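Local coordinates for protein Mono(ADP-ribosyl)transferase SpvB (PDB 2GWM) that probably transfers ADP-ribose from NAD+ to an arginine of actin through this C-terminal catalytic domain, keeping the actin from polymerizing into filaments, at residues Ser69-Thr74 against Arg135-Val140; His76-Arg81 against Ile123-Leu128; Thr112-Ala117 against Gly145-Leu150. All blocks are in the same frame, centred on the assembly; numbering follows the deposited sequence.

Contact 1 (Ser69-Thr74 against Arg135-Val140)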
# COMPACT_ATOMS: atom_id res chain seq x y z
N SER A 69 -12.76 1.09 5.66
CA SER A 69 -13.25 0.14 6.64
C SER A 69 -14.71 -0.28 6.36
O SER A 69 -15.12 -1.40 6.66
CB SER A 69 -13.06 0.71 8.03
OG SER A 69 -13.53 -0.13 9.07
N SER A 70 -15.50 0.60 5.75
CA SER A 70 -16.92 0.34 5.56
C SER A 70 -17.20 -0.56 4.38
O SER A 70 -18.33 -1.02 4.21
CB SER A 70 -17.65 1.67 5.40
OG SER A 70 -17.41 2.22 4.12
N LEU A 71 -16.16 -0.87 3.61
CA LEU A 71 -16.32 -1.76 2.49
C LEU A 71 -16.40 -3.20 2.96
O LEU A 71 -15.96 -3.55 4.06
CB LEU A 71 -15.14 -1.60 1.53
CG LEU A 71 -14.98 -0.25 0.82
CD1 LEU A 71 -13.80 -0.20 -0.12
CD2 LEU A 71 -16.21 0.14 0.07
N PRO A 72 -17.02 -4.04 2.15
CA PRO A 72 -17.25 -5.42 2.56
C PRO A 72 -15.96 -6.22 2.67
O PRO A 72 -15.02 -6.02 1.89
CB PRO A 72 -18.13 -5.99 1.44
CG PRO A 72 -18.49 -4.87 0.58
CD PRO A 72 -17.59 -3.73 0.83
N GLU A 73 -15.93 -7.11 3.67
CA GLU A 73 -14.83 -8.05 3.87
C GLU A 73 -14.97 -9.19 2.88
O GLU A 73 -16.06 -9.50 2.40
CB GLU A 73 -14.84 -8.58 5.31
CG GLU A 73 -14.46 -7.53 6.30
CD GLU A 73 -14.34 -8.05 7.71
OE1 GLU A 73 -13.28 -8.61 8.05
OE2 GLU A 73 -15.31 -7.87 8.47
N THR A 74 -13.84 -9.79 2.56
CA THR A 74 -13.77 -10.90 1.63
C THR A 74 -12.94 -11.99 2.30
O THR A 74 -12.48 -11.84 3.44
CB THR A 74 -13.13 -10.47 0.28
OG1 THR A 74 -11.91 -9.76 0.55
CG2 THR A 74 -14.12 -9.55 -0.49
N ARG A 135 -9.27 -4.26 2.54
CA ARG A 135 -10.55 -4.32 1.86
C ARG A 135 -10.38 -4.19 0.37
O ARG A 135 -9.55 -3.41 -0.15
CB ARG A 135 -11.48 -3.21 2.35
CG ARG A 135 -11.80 -3.22 3.81
CD ARG A 135 -12.74 -4.33 4.12
NE ARG A 135 -13.16 -4.28 5.51
CZ ARG A 135 -12.46 -4.80 6.54
NH1 ARG A 135 -11.30 -5.39 6.34
NH2 ARG A 135 -12.94 -4.74 7.77
N ILE A 136 -11.11 -5.01 -0.35
CA ILE A 136 -11.13 -4.93 -1.80
C ILE A 136 -11.90 -3.67 -2.21
O ILE A 136 -13.00 -3.40 -1.75
CB ILE A 136 -11.84 -6.16 -2.41
CG1 ILE A 136 -10.98 -7.42 -2.19
CG2 ILE A 136 -12.16 -5.92 -3.89
CD1 ILE A 136 -9.77 -7.56 -2.95
N LEU A 137 -11.30 -2.90 -3.10
CA LEU A 137 -11.87 -1.61 -3.46
C LEU A 137 -13.02 -1.75 -4.42
O LEU A 137 -14.02 -1.00 -4.32
CB LEU A 137 -10.82 -0.72 -4.08
CG LEU A 137 -10.03 0.29 -3.27
CD1 LEU A 137 -10.30 0.41 -1.78
CD2 LEU A 137 -8.75 0.68 -3.72
N GLY A 138 -12.91 -2.69 -5.34
CA GLY A 138 -13.91 -2.86 -6.36
C GLY A 138 -14.11 -1.55 -7.12
O GLY A 138 -13.14 -0.93 -7.56
N ASP A 139 -15.37 -1.14 -7.23
CA ASP A 139 -15.70 0.01 -8.04
C ASP A 139 -15.34 1.34 -7.38
O ASP A 139 -15.47 2.39 -7.98
CB ASP A 139 -17.19 0.04 -8.35
CG ASP A 139 -17.51 1.02 -9.46
OD1 ASP A 139 -16.94 0.88 -10.56
OD2 ASP A 139 -18.31 1.93 -9.23
N VAL A 140 -14.89 1.30 -6.14
CA VAL A 140 -14.36 2.49 -5.49
C VAL A 140 -13.06 2.91 -6.15
O VAL A 140 -12.69 4.09 -6.15
CB VAL A 140 -14.17 2.28 -4.02
CG1 VAL A 140 -13.48 3.46 -3.41
CG2 VAL A 140 -15.53 2.09 -3.41
O HOH W 1 -14.83 -2.92 8.90
O HOH W 2 -12.43 -6.96 1.17
O HOH W 3 -14.95 -4.95 -0.55
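E73 and R135 have the nearest pair of CA atoms across the contact, 6.0 Å apart, where the irregular chain following helix 50-69 passes the short edge strand 135-136 without a direct bond between the two backbones. R135 bridges the gap. Its chain bends at chi2 (-74°), setting CD beside the carbonyl oxygens of L71 and P72. NE then makes a weak, strongly bent hydrogen bond to L71 O (3.2 Å, 124°), with that oxygen near the guanidinium plane. Over one face lies E73, whose CG sits above the centre of the group, 3.4 Å from R135 CZ. The carboxylate is stacked on the guanidinium with the planes only 10° apart, so the long 3.9 Å approach of E73 OE1 to R135 NH2 is attraction between charges, with no N-H aimed at the oxygen. R135 NH1 has its own partner in H132 O. The CB of L71 points toward 135-140; CD1 meets L137 CD1 at 3.9 Å and CD2 meets V140 CG2 at 4.0 Å. L137 also touches E148, a predicted active-site residue. One water accepts from R135 NH2 (2.9 Å) and donates to S69 O; another accepts from I136 N (2.8 Å) and donates to P72 O; a third donates to both P72 O and I136 O. Three waters and the weak NE bond thus replace direct backbone bonds at this outer strand of the three-stranded sheet.

Contact 2 (His76-Arg81 against Ile123-Leu128)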
# COMPACT_ATOMS: atom_id res chain seq x y z
N HIS A 76 -10.07 -13.47 1.27
CA HIS A 76 -8.66 -13.58 0.85
C HIS A 76 -7.75 -13.89 2.01
O HIS A 76 -7.93 -13.37 3.11
CB HIS A 76 -8.19 -12.32 0.16
CG HIS A 76 -8.99 -12.01 -1.06
ND1 HIS A 76 -10.14 -11.26 -1.00
CD2 HIS A 76 -8.86 -12.39 -2.35
CE1 HIS A 76 -10.67 -11.17 -2.20
NE2 HIS A 76 -9.93 -11.87 -3.04
N ARG A 77 -6.81 -14.81 1.74
CA ARG A 77 -5.84 -15.20 2.77
C ARG A 77 -4.42 -14.95 2.33
O ARG A 77 -3.50 -15.23 3.10
CB ARG A 77 -6.01 -16.66 3.17
CG ARG A 77 -7.32 -16.92 3.91
CD ARG A 77 -7.48 -16.24 5.31
NE ARG A 77 -6.44 -16.66 6.26
CZ ARG A 77 -6.52 -17.68 7.10
NH1 ARG A 77 -7.61 -18.43 7.15
NH2 ARG A 77 -5.50 -17.95 7.91
N VAL A 78 -4.24 -14.34 1.15
CA VAL A 78 -2.94 -13.91 0.68
C VAL A 78 -3.15 -12.82 -0.37
O VAL A 78 -4.11 -12.82 -1.12
CB VAL A 78 -2.15 -15.13 0.11
CG1 VAL A 78 -2.86 -15.71 -1.12
CG2 VAL A 78 -0.70 -14.79 -0.15
N VAL A 79 -2.23 -11.88 -0.41
CA VAL A 79 -2.22 -10.84 -1.43
C VAL A 79 -0.76 -10.58 -1.82
O VAL A 79 0.18 -11.06 -1.15
CB VAL A 79 -2.88 -9.50 -0.93
CG1 VAL A 79 -4.35 -9.65 -0.77
CG2 VAL A 79 -2.23 -9.03 0.32
N TYR A 80 -0.57 -9.80 -2.87
CA TYR A 80 0.74 -9.66 -3.47
C TYR A 80 1.06 -8.23 -3.74
O TYR A 80 0.16 -7.38 -3.98
CB TYR A 80 0.81 -10.38 -4.85
CG TYR A 80 0.27 -11.77 -4.80
CD1 TYR A 80 1.03 -12.79 -4.26
CD2 TYR A 80 -1.02 -12.06 -5.16
CE1 TYR A 80 0.55 -14.08 -4.16
CE2 TYR A 80 -1.54 -13.37 -5.06
CZ TYR A 80 -0.71 -14.38 -4.56
OH TYR A 80 -1.10 -15.70 -4.42
N ARG A 81 2.35 -7.94 -3.71
CA ARG A 81 2.86 -6.63 -4.04
C ARG A 81 4.26 -6.71 -4.60
O ARG A 81 5.08 -7.35 -3.99
CB ARG A 81 2.81 -5.67 -2.85
CG ARG A 81 3.30 -4.32 -3.16
CD ARG A 81 2.52 -3.61 -4.24
NE ARG A 81 3.09 -2.30 -4.51
CZ ARG A 81 2.94 -1.22 -3.74
NH1 ARG A 81 2.22 -1.27 -2.64
NH2 ARG A 81 3.53 -0.07 -4.09
N ILE A 123 9.23 -9.25 -4.87
CA ILE A 123 7.85 -9.65 -4.84
C ILE A 123 7.52 -10.02 -3.42
O ILE A 123 8.15 -10.86 -2.79
CB ILE A 123 7.57 -10.90 -5.72
CG1 ILE A 123 8.08 -10.74 -7.15
CG2 ILE A 123 6.08 -11.25 -5.74
CD1 ILE A 123 7.62 -9.51 -7.84
N LEU A 124 6.52 -9.34 -2.88
CA LEU A 124 5.97 -9.69 -1.56
C LEU A 124 4.78 -10.62 -1.69
O LEU A 124 3.83 -10.36 -2.43
CB LEU A 124 5.48 -8.43 -0.86
CG LEU A 124 6.49 -7.34 -0.71
CD1 LEU A 124 5.91 -6.15 0.08
CD2 LEU A 124 7.80 -7.75 -0.12
N ASN A 125 4.82 -11.73 -0.95
CA ASN A 125 3.78 -12.70 -0.86
C ASN A 125 3.29 -12.58 0.57
O ASN A 125 3.95 -12.92 1.47
CB ASN A 125 4.41 -14.11 -1.08
CG ASN A 125 3.43 -15.23 -1.00
OD1 ASN A 125 2.34 -15.18 -1.58
ND2 ASN A 125 3.84 -16.32 -0.28
N ILE A 126 2.13 -11.94 0.71
CA ILE A 126 1.62 -11.46 2.01
C ILE A 126 0.44 -12.26 2.49
O ILE A 126 -0.66 -12.13 1.95
CB ILE A 126 1.23 -9.97 1.90
CG1 ILE A 126 2.37 -9.11 1.41
CG2 ILE A 126 0.78 -9.47 3.27
CD1 ILE A 126 1.99 -7.68 1.15
N TYR A 127 0.66 -13.10 3.49
CA TYR A 127 -0.39 -13.90 4.06
C TYR A 127 -1.25 -13.09 5.01
O TYR A 127 -0.74 -12.28 5.78
CB TYR A 127 0.18 -15.10 4.78
CG TYR A 127 0.84 -16.06 3.78
CD1 TYR A 127 0.06 -16.79 2.88
CD2 TYR A 127 2.23 -16.17 3.68
CE1 TYR A 127 0.62 -17.68 2.00
CE2 TYR A 127 2.81 -17.03 2.76
CZ TYR A 127 2.01 -17.78 1.90
OH TYR A 127 2.63 -18.64 1.00
N LEU A 128 -2.53 -13.39 5.02
CA LEU A 128 -3.50 -12.68 5.82
C LEU A 128 -4.24 -13.63 6.69
O LEU A 128 -4.53 -14.72 6.26
CB LEU A 128 -4.54 -12.01 4.91
CG LEU A 128 -3.94 -11.04 3.90
CD1 LEU A 128 -5.07 -10.47 3.05
CD2 LEU A 128 -3.10 -9.91 4.51
O HOH W 4 1.02 -17.33 -2.34
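R77 NE gives its hydrogen to L128 O at 2.7 Å in a nearly straight bond (159°), the acceptor lying at the edge of the guanidinium and in its plane. Bends at chi2 and chi3 fold the R77 chain back to reach this carbonyl, while NH2 forms a salt bridge with E129. L128 N in turn donates to R77 O, so this end of the pairing is doubly bonded. From here the backbones run antiparallel, the axes of strands 78-81 and 123-127 lying 156° apart in direction. V79 pairs with I126 and R81 with L124, each through two N-H to O=C bonds; the bond from L124 N to R81 O is the shorter of its pair, at 2.7 Å. In the non-hydrogen-bonded pairs V78-Y127 and Y80-N125, V78 CA and Y80 CA direct C-H groups at I126 O and L124 O.

On the face bearing V78, Y80, N125 and Y127, N125 OD1 is a meeting point. V78 CG2 touches it at 3.4 Å, Y80 CE1 lies 3.3 Å away, and a water donates to it at 2.6 Å. The Y80 ring and the N125 amide run side by side with their planes 13° apart, while V78 CG2 also rests against Y127 CD1 (3.7 Å). N125 ND2 reaches Y127 OH through a weak bond along its own strand. On the other face, with V79, L124, I126 and R81, V79 CG2 meets I126 CB; V79 CG1 meets L128 CD1 at 4.0 Å, the two side chains crossing at about a right angle.

R81 NH1 is bonded to S111 O. An arginine on the first strand of the sheet, hydrogen-bonded to the backbone oxygen of a serine, both predicted active-site residues, is consistent with the R-S-E signature of arginine-specific mono-ADP-ribosyltransferases.

Contact 3 (Thr112-Ala117 against Gly145-Leu150)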
# COMPACT_ATOMS: atom_id res chain seq x y z
N THR A 112 -2.20 -3.53 -2.26
CA THR A 112 -1.85 -4.91 -2.62
C THR A 112 -2.86 -5.41 -3.66
O THR A 112 -3.87 -4.77 -3.89
CB THR A 112 -1.91 -5.86 -1.41
OG1 THR A 112 -3.27 -6.10 -1.00
CG2 THR A 112 -1.09 -5.37 -0.26
N SER A 113 -2.57 -6.56 -4.30
CA SER A 113 -3.52 -7.19 -5.20
C SER A 113 -3.84 -8.60 -4.76
O SER A 113 -2.91 -9.32 -4.37
CB SER A 113 -2.95 -7.21 -6.60
OG SER A 113 -3.73 -8.12 -7.38
N PRO A 114 -5.11 -9.04 -4.83
CA PRO A 114 -5.47 -10.42 -4.53
C PRO A 114 -5.10 -11.34 -5.64
O PRO A 114 -5.11 -12.54 -5.41
CB PRO A 114 -7.00 -10.39 -4.40
CG PRO A 114 -7.42 -9.28 -5.24
CD PRO A 114 -6.29 -8.25 -5.25
N ASP A 115 -4.76 -10.78 -6.81
CA ASP A 115 -4.74 -11.55 -8.08
C ASP A 115 -3.37 -11.72 -8.60
O ASP A 115 -3.06 -12.77 -9.13
CB ASP A 115 -5.52 -10.83 -9.19
CG ASP A 115 -7.02 -10.88 -8.99
OD1 ASP A 115 -7.52 -11.56 -8.05
OD2 ASP A 115 -7.69 -10.24 -9.82
N LYS A 116 -2.54 -10.69 -8.52
CA LYS A 116 -1.22 -10.77 -9.12
C LYS A 116 -0.24 -9.73 -8.58
O LYS A 116 -0.63 -8.72 -8.03
CB LYS A 116 -1.38 -10.59 -10.61
CG LYS A 116 -1.59 -9.15 -11.00
CD LYS A 116 -1.74 -9.04 -12.50
CE LYS A 116 -3.15 -8.66 -12.95
NZ LYS A 116 -3.22 -8.54 -14.46
N ALA A 117 1.05 -10.00 -8.73
CA ALA A 117 2.04 -8.94 -8.43
C ALA A 117 2.61 -8.40 -9.72
O ALA A 117 2.88 -9.15 -10.67
CB ALA A 117 3.13 -9.50 -7.64
N GLY A 145 -10.88 -2.72 -13.10
CA GLY A 145 -10.34 -3.91 -13.76
C GLY A 145 -8.95 -4.32 -13.32
O GLY A 145 -8.26 -5.07 -14.01
N GLU A 146 -8.53 -3.81 -12.17
CA GLU A 146 -7.32 -4.28 -11.52
C GLU A 146 -7.68 -4.37 -10.05
O GLU A 146 -7.88 -3.34 -9.39
CB GLU A 146 -6.08 -3.39 -11.79
CG GLU A 146 -6.21 -1.88 -11.50
CD GLU A 146 -6.29 -0.97 -12.77
OE1 GLU A 146 -7.17 -1.19 -13.65
OE2 GLU A 146 -5.46 -0.04 -12.87
N ALA A 147 -7.91 -5.59 -9.60
CA ALA A 147 -8.23 -5.83 -8.22
C ALA A 147 -7.21 -5.23 -7.31
O ALA A 147 -6.01 -5.28 -7.55
CB ALA A 147 -8.38 -7.32 -7.93
N GLU A 148 -7.71 -4.60 -6.25
CA GLU A 148 -6.83 -3.97 -5.27
C GLU A 148 -7.41 -4.19 -3.92
O GLU A 148 -8.57 -3.85 -3.69
CB GLU A 148 -6.70 -2.49 -5.58
CG GLU A 148 -5.77 -1.76 -4.65
CD GLU A 148 -5.49 -0.33 -5.09
OE1 GLU A 148 -6.16 0.16 -6.06
OE2 GLU A 148 -4.63 0.28 -4.42
N MET A 149 -6.58 -4.69 -3.01
CA MET A 149 -6.92 -4.74 -1.59
C MET A 149 -6.08 -3.67 -0.90
O MET A 149 -4.84 -3.70 -0.95
CB MET A 149 -6.55 -6.09 -0.99
CG MET A 149 -6.67 -6.04 0.48
SD MET A 149 -6.97 -7.60 1.24
CE MET A 149 -8.62 -7.30 0.94
N LEU A 150 -6.74 -2.66 -0.32
CA LEU A 150 -6.05 -1.56 0.31
C LEU A 150 -6.19 -1.76 1.82
O LEU A 150 -7.23 -2.17 2.33
CB LEU A 150 -6.72 -0.23 -0.10
CG LEU A 150 -5.98 1.01 0.37
CD1 LEU A 150 -4.73 1.21 -0.34
CD2 LEU A 150 -6.87 2.23 0.11
O HOH W 5 -4.73 -6.78 -9.40
O HOH W 6 -6.66 -7.90 -11.17
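T112 meets M149 along nearly its whole side chain. CB stands 3.7 Å from M149 O; OG1, next along, donates to that same oxygen at 2.9 Å and also presses on M149 CB (3.3 Å); CG2 keeps further away. OG1 lies between the backbone N and the carbonyl carbon (chi1 71°), so hydroxyl and amide of one residue can hold one acceptor. T112 N also donates to M149 O, at 3.0 Å, and the two donors arrive from opposite faces of the carbonyl plane. M149 N returns a bond to T112 O, completing an antiparallel hydrogen-bonded pair, and E148 CA directs a C-H at T112 O as well.

Beyond this pair the backbones part. S113 OG accepts from D115 N, an ST turn, and from K116 N, which makes an ST motif. Beside it, P114 CG packs tightly on A147 CB (3.5 Å). One water links S113 OG to A147 O, to which it donates at 2.7 Å, and another donates to D115 OD2 while accepting from A147 N.

The CB of E148, a predicted active-site residue, points away from 112-117, and OE2 is hydrogen-bonded to S111 OG. Two donors on M149 O would restrain the backbone beside S111 and E148, consistent with strand 110-112 holding the E-x-E motif (E146 to E148) near S111.

Overall arrangement
The three contacts form a chain across the catalytic domain, contact 3 in the middle: its centre lies about 10 Å from that of contact 2 and 12 Å from contact 1's, while contacts 1 and 2 are 17 Å apart. Contact 2 belongs to the five-stranded sheet; contacts 1 and 3 share the three-stranded one, where probable hydrogen bonds join R135 O to L150 N and L137 N to E148 O. A further probable one, Y80 N to S113 O, links the sheets at the end of strand 110-112. In sequence, contact 2 is nested within the loop closed by contact 1, and contact 3 crosses both. R81 thus lies close to S111 and E148, all predicted active-site residues.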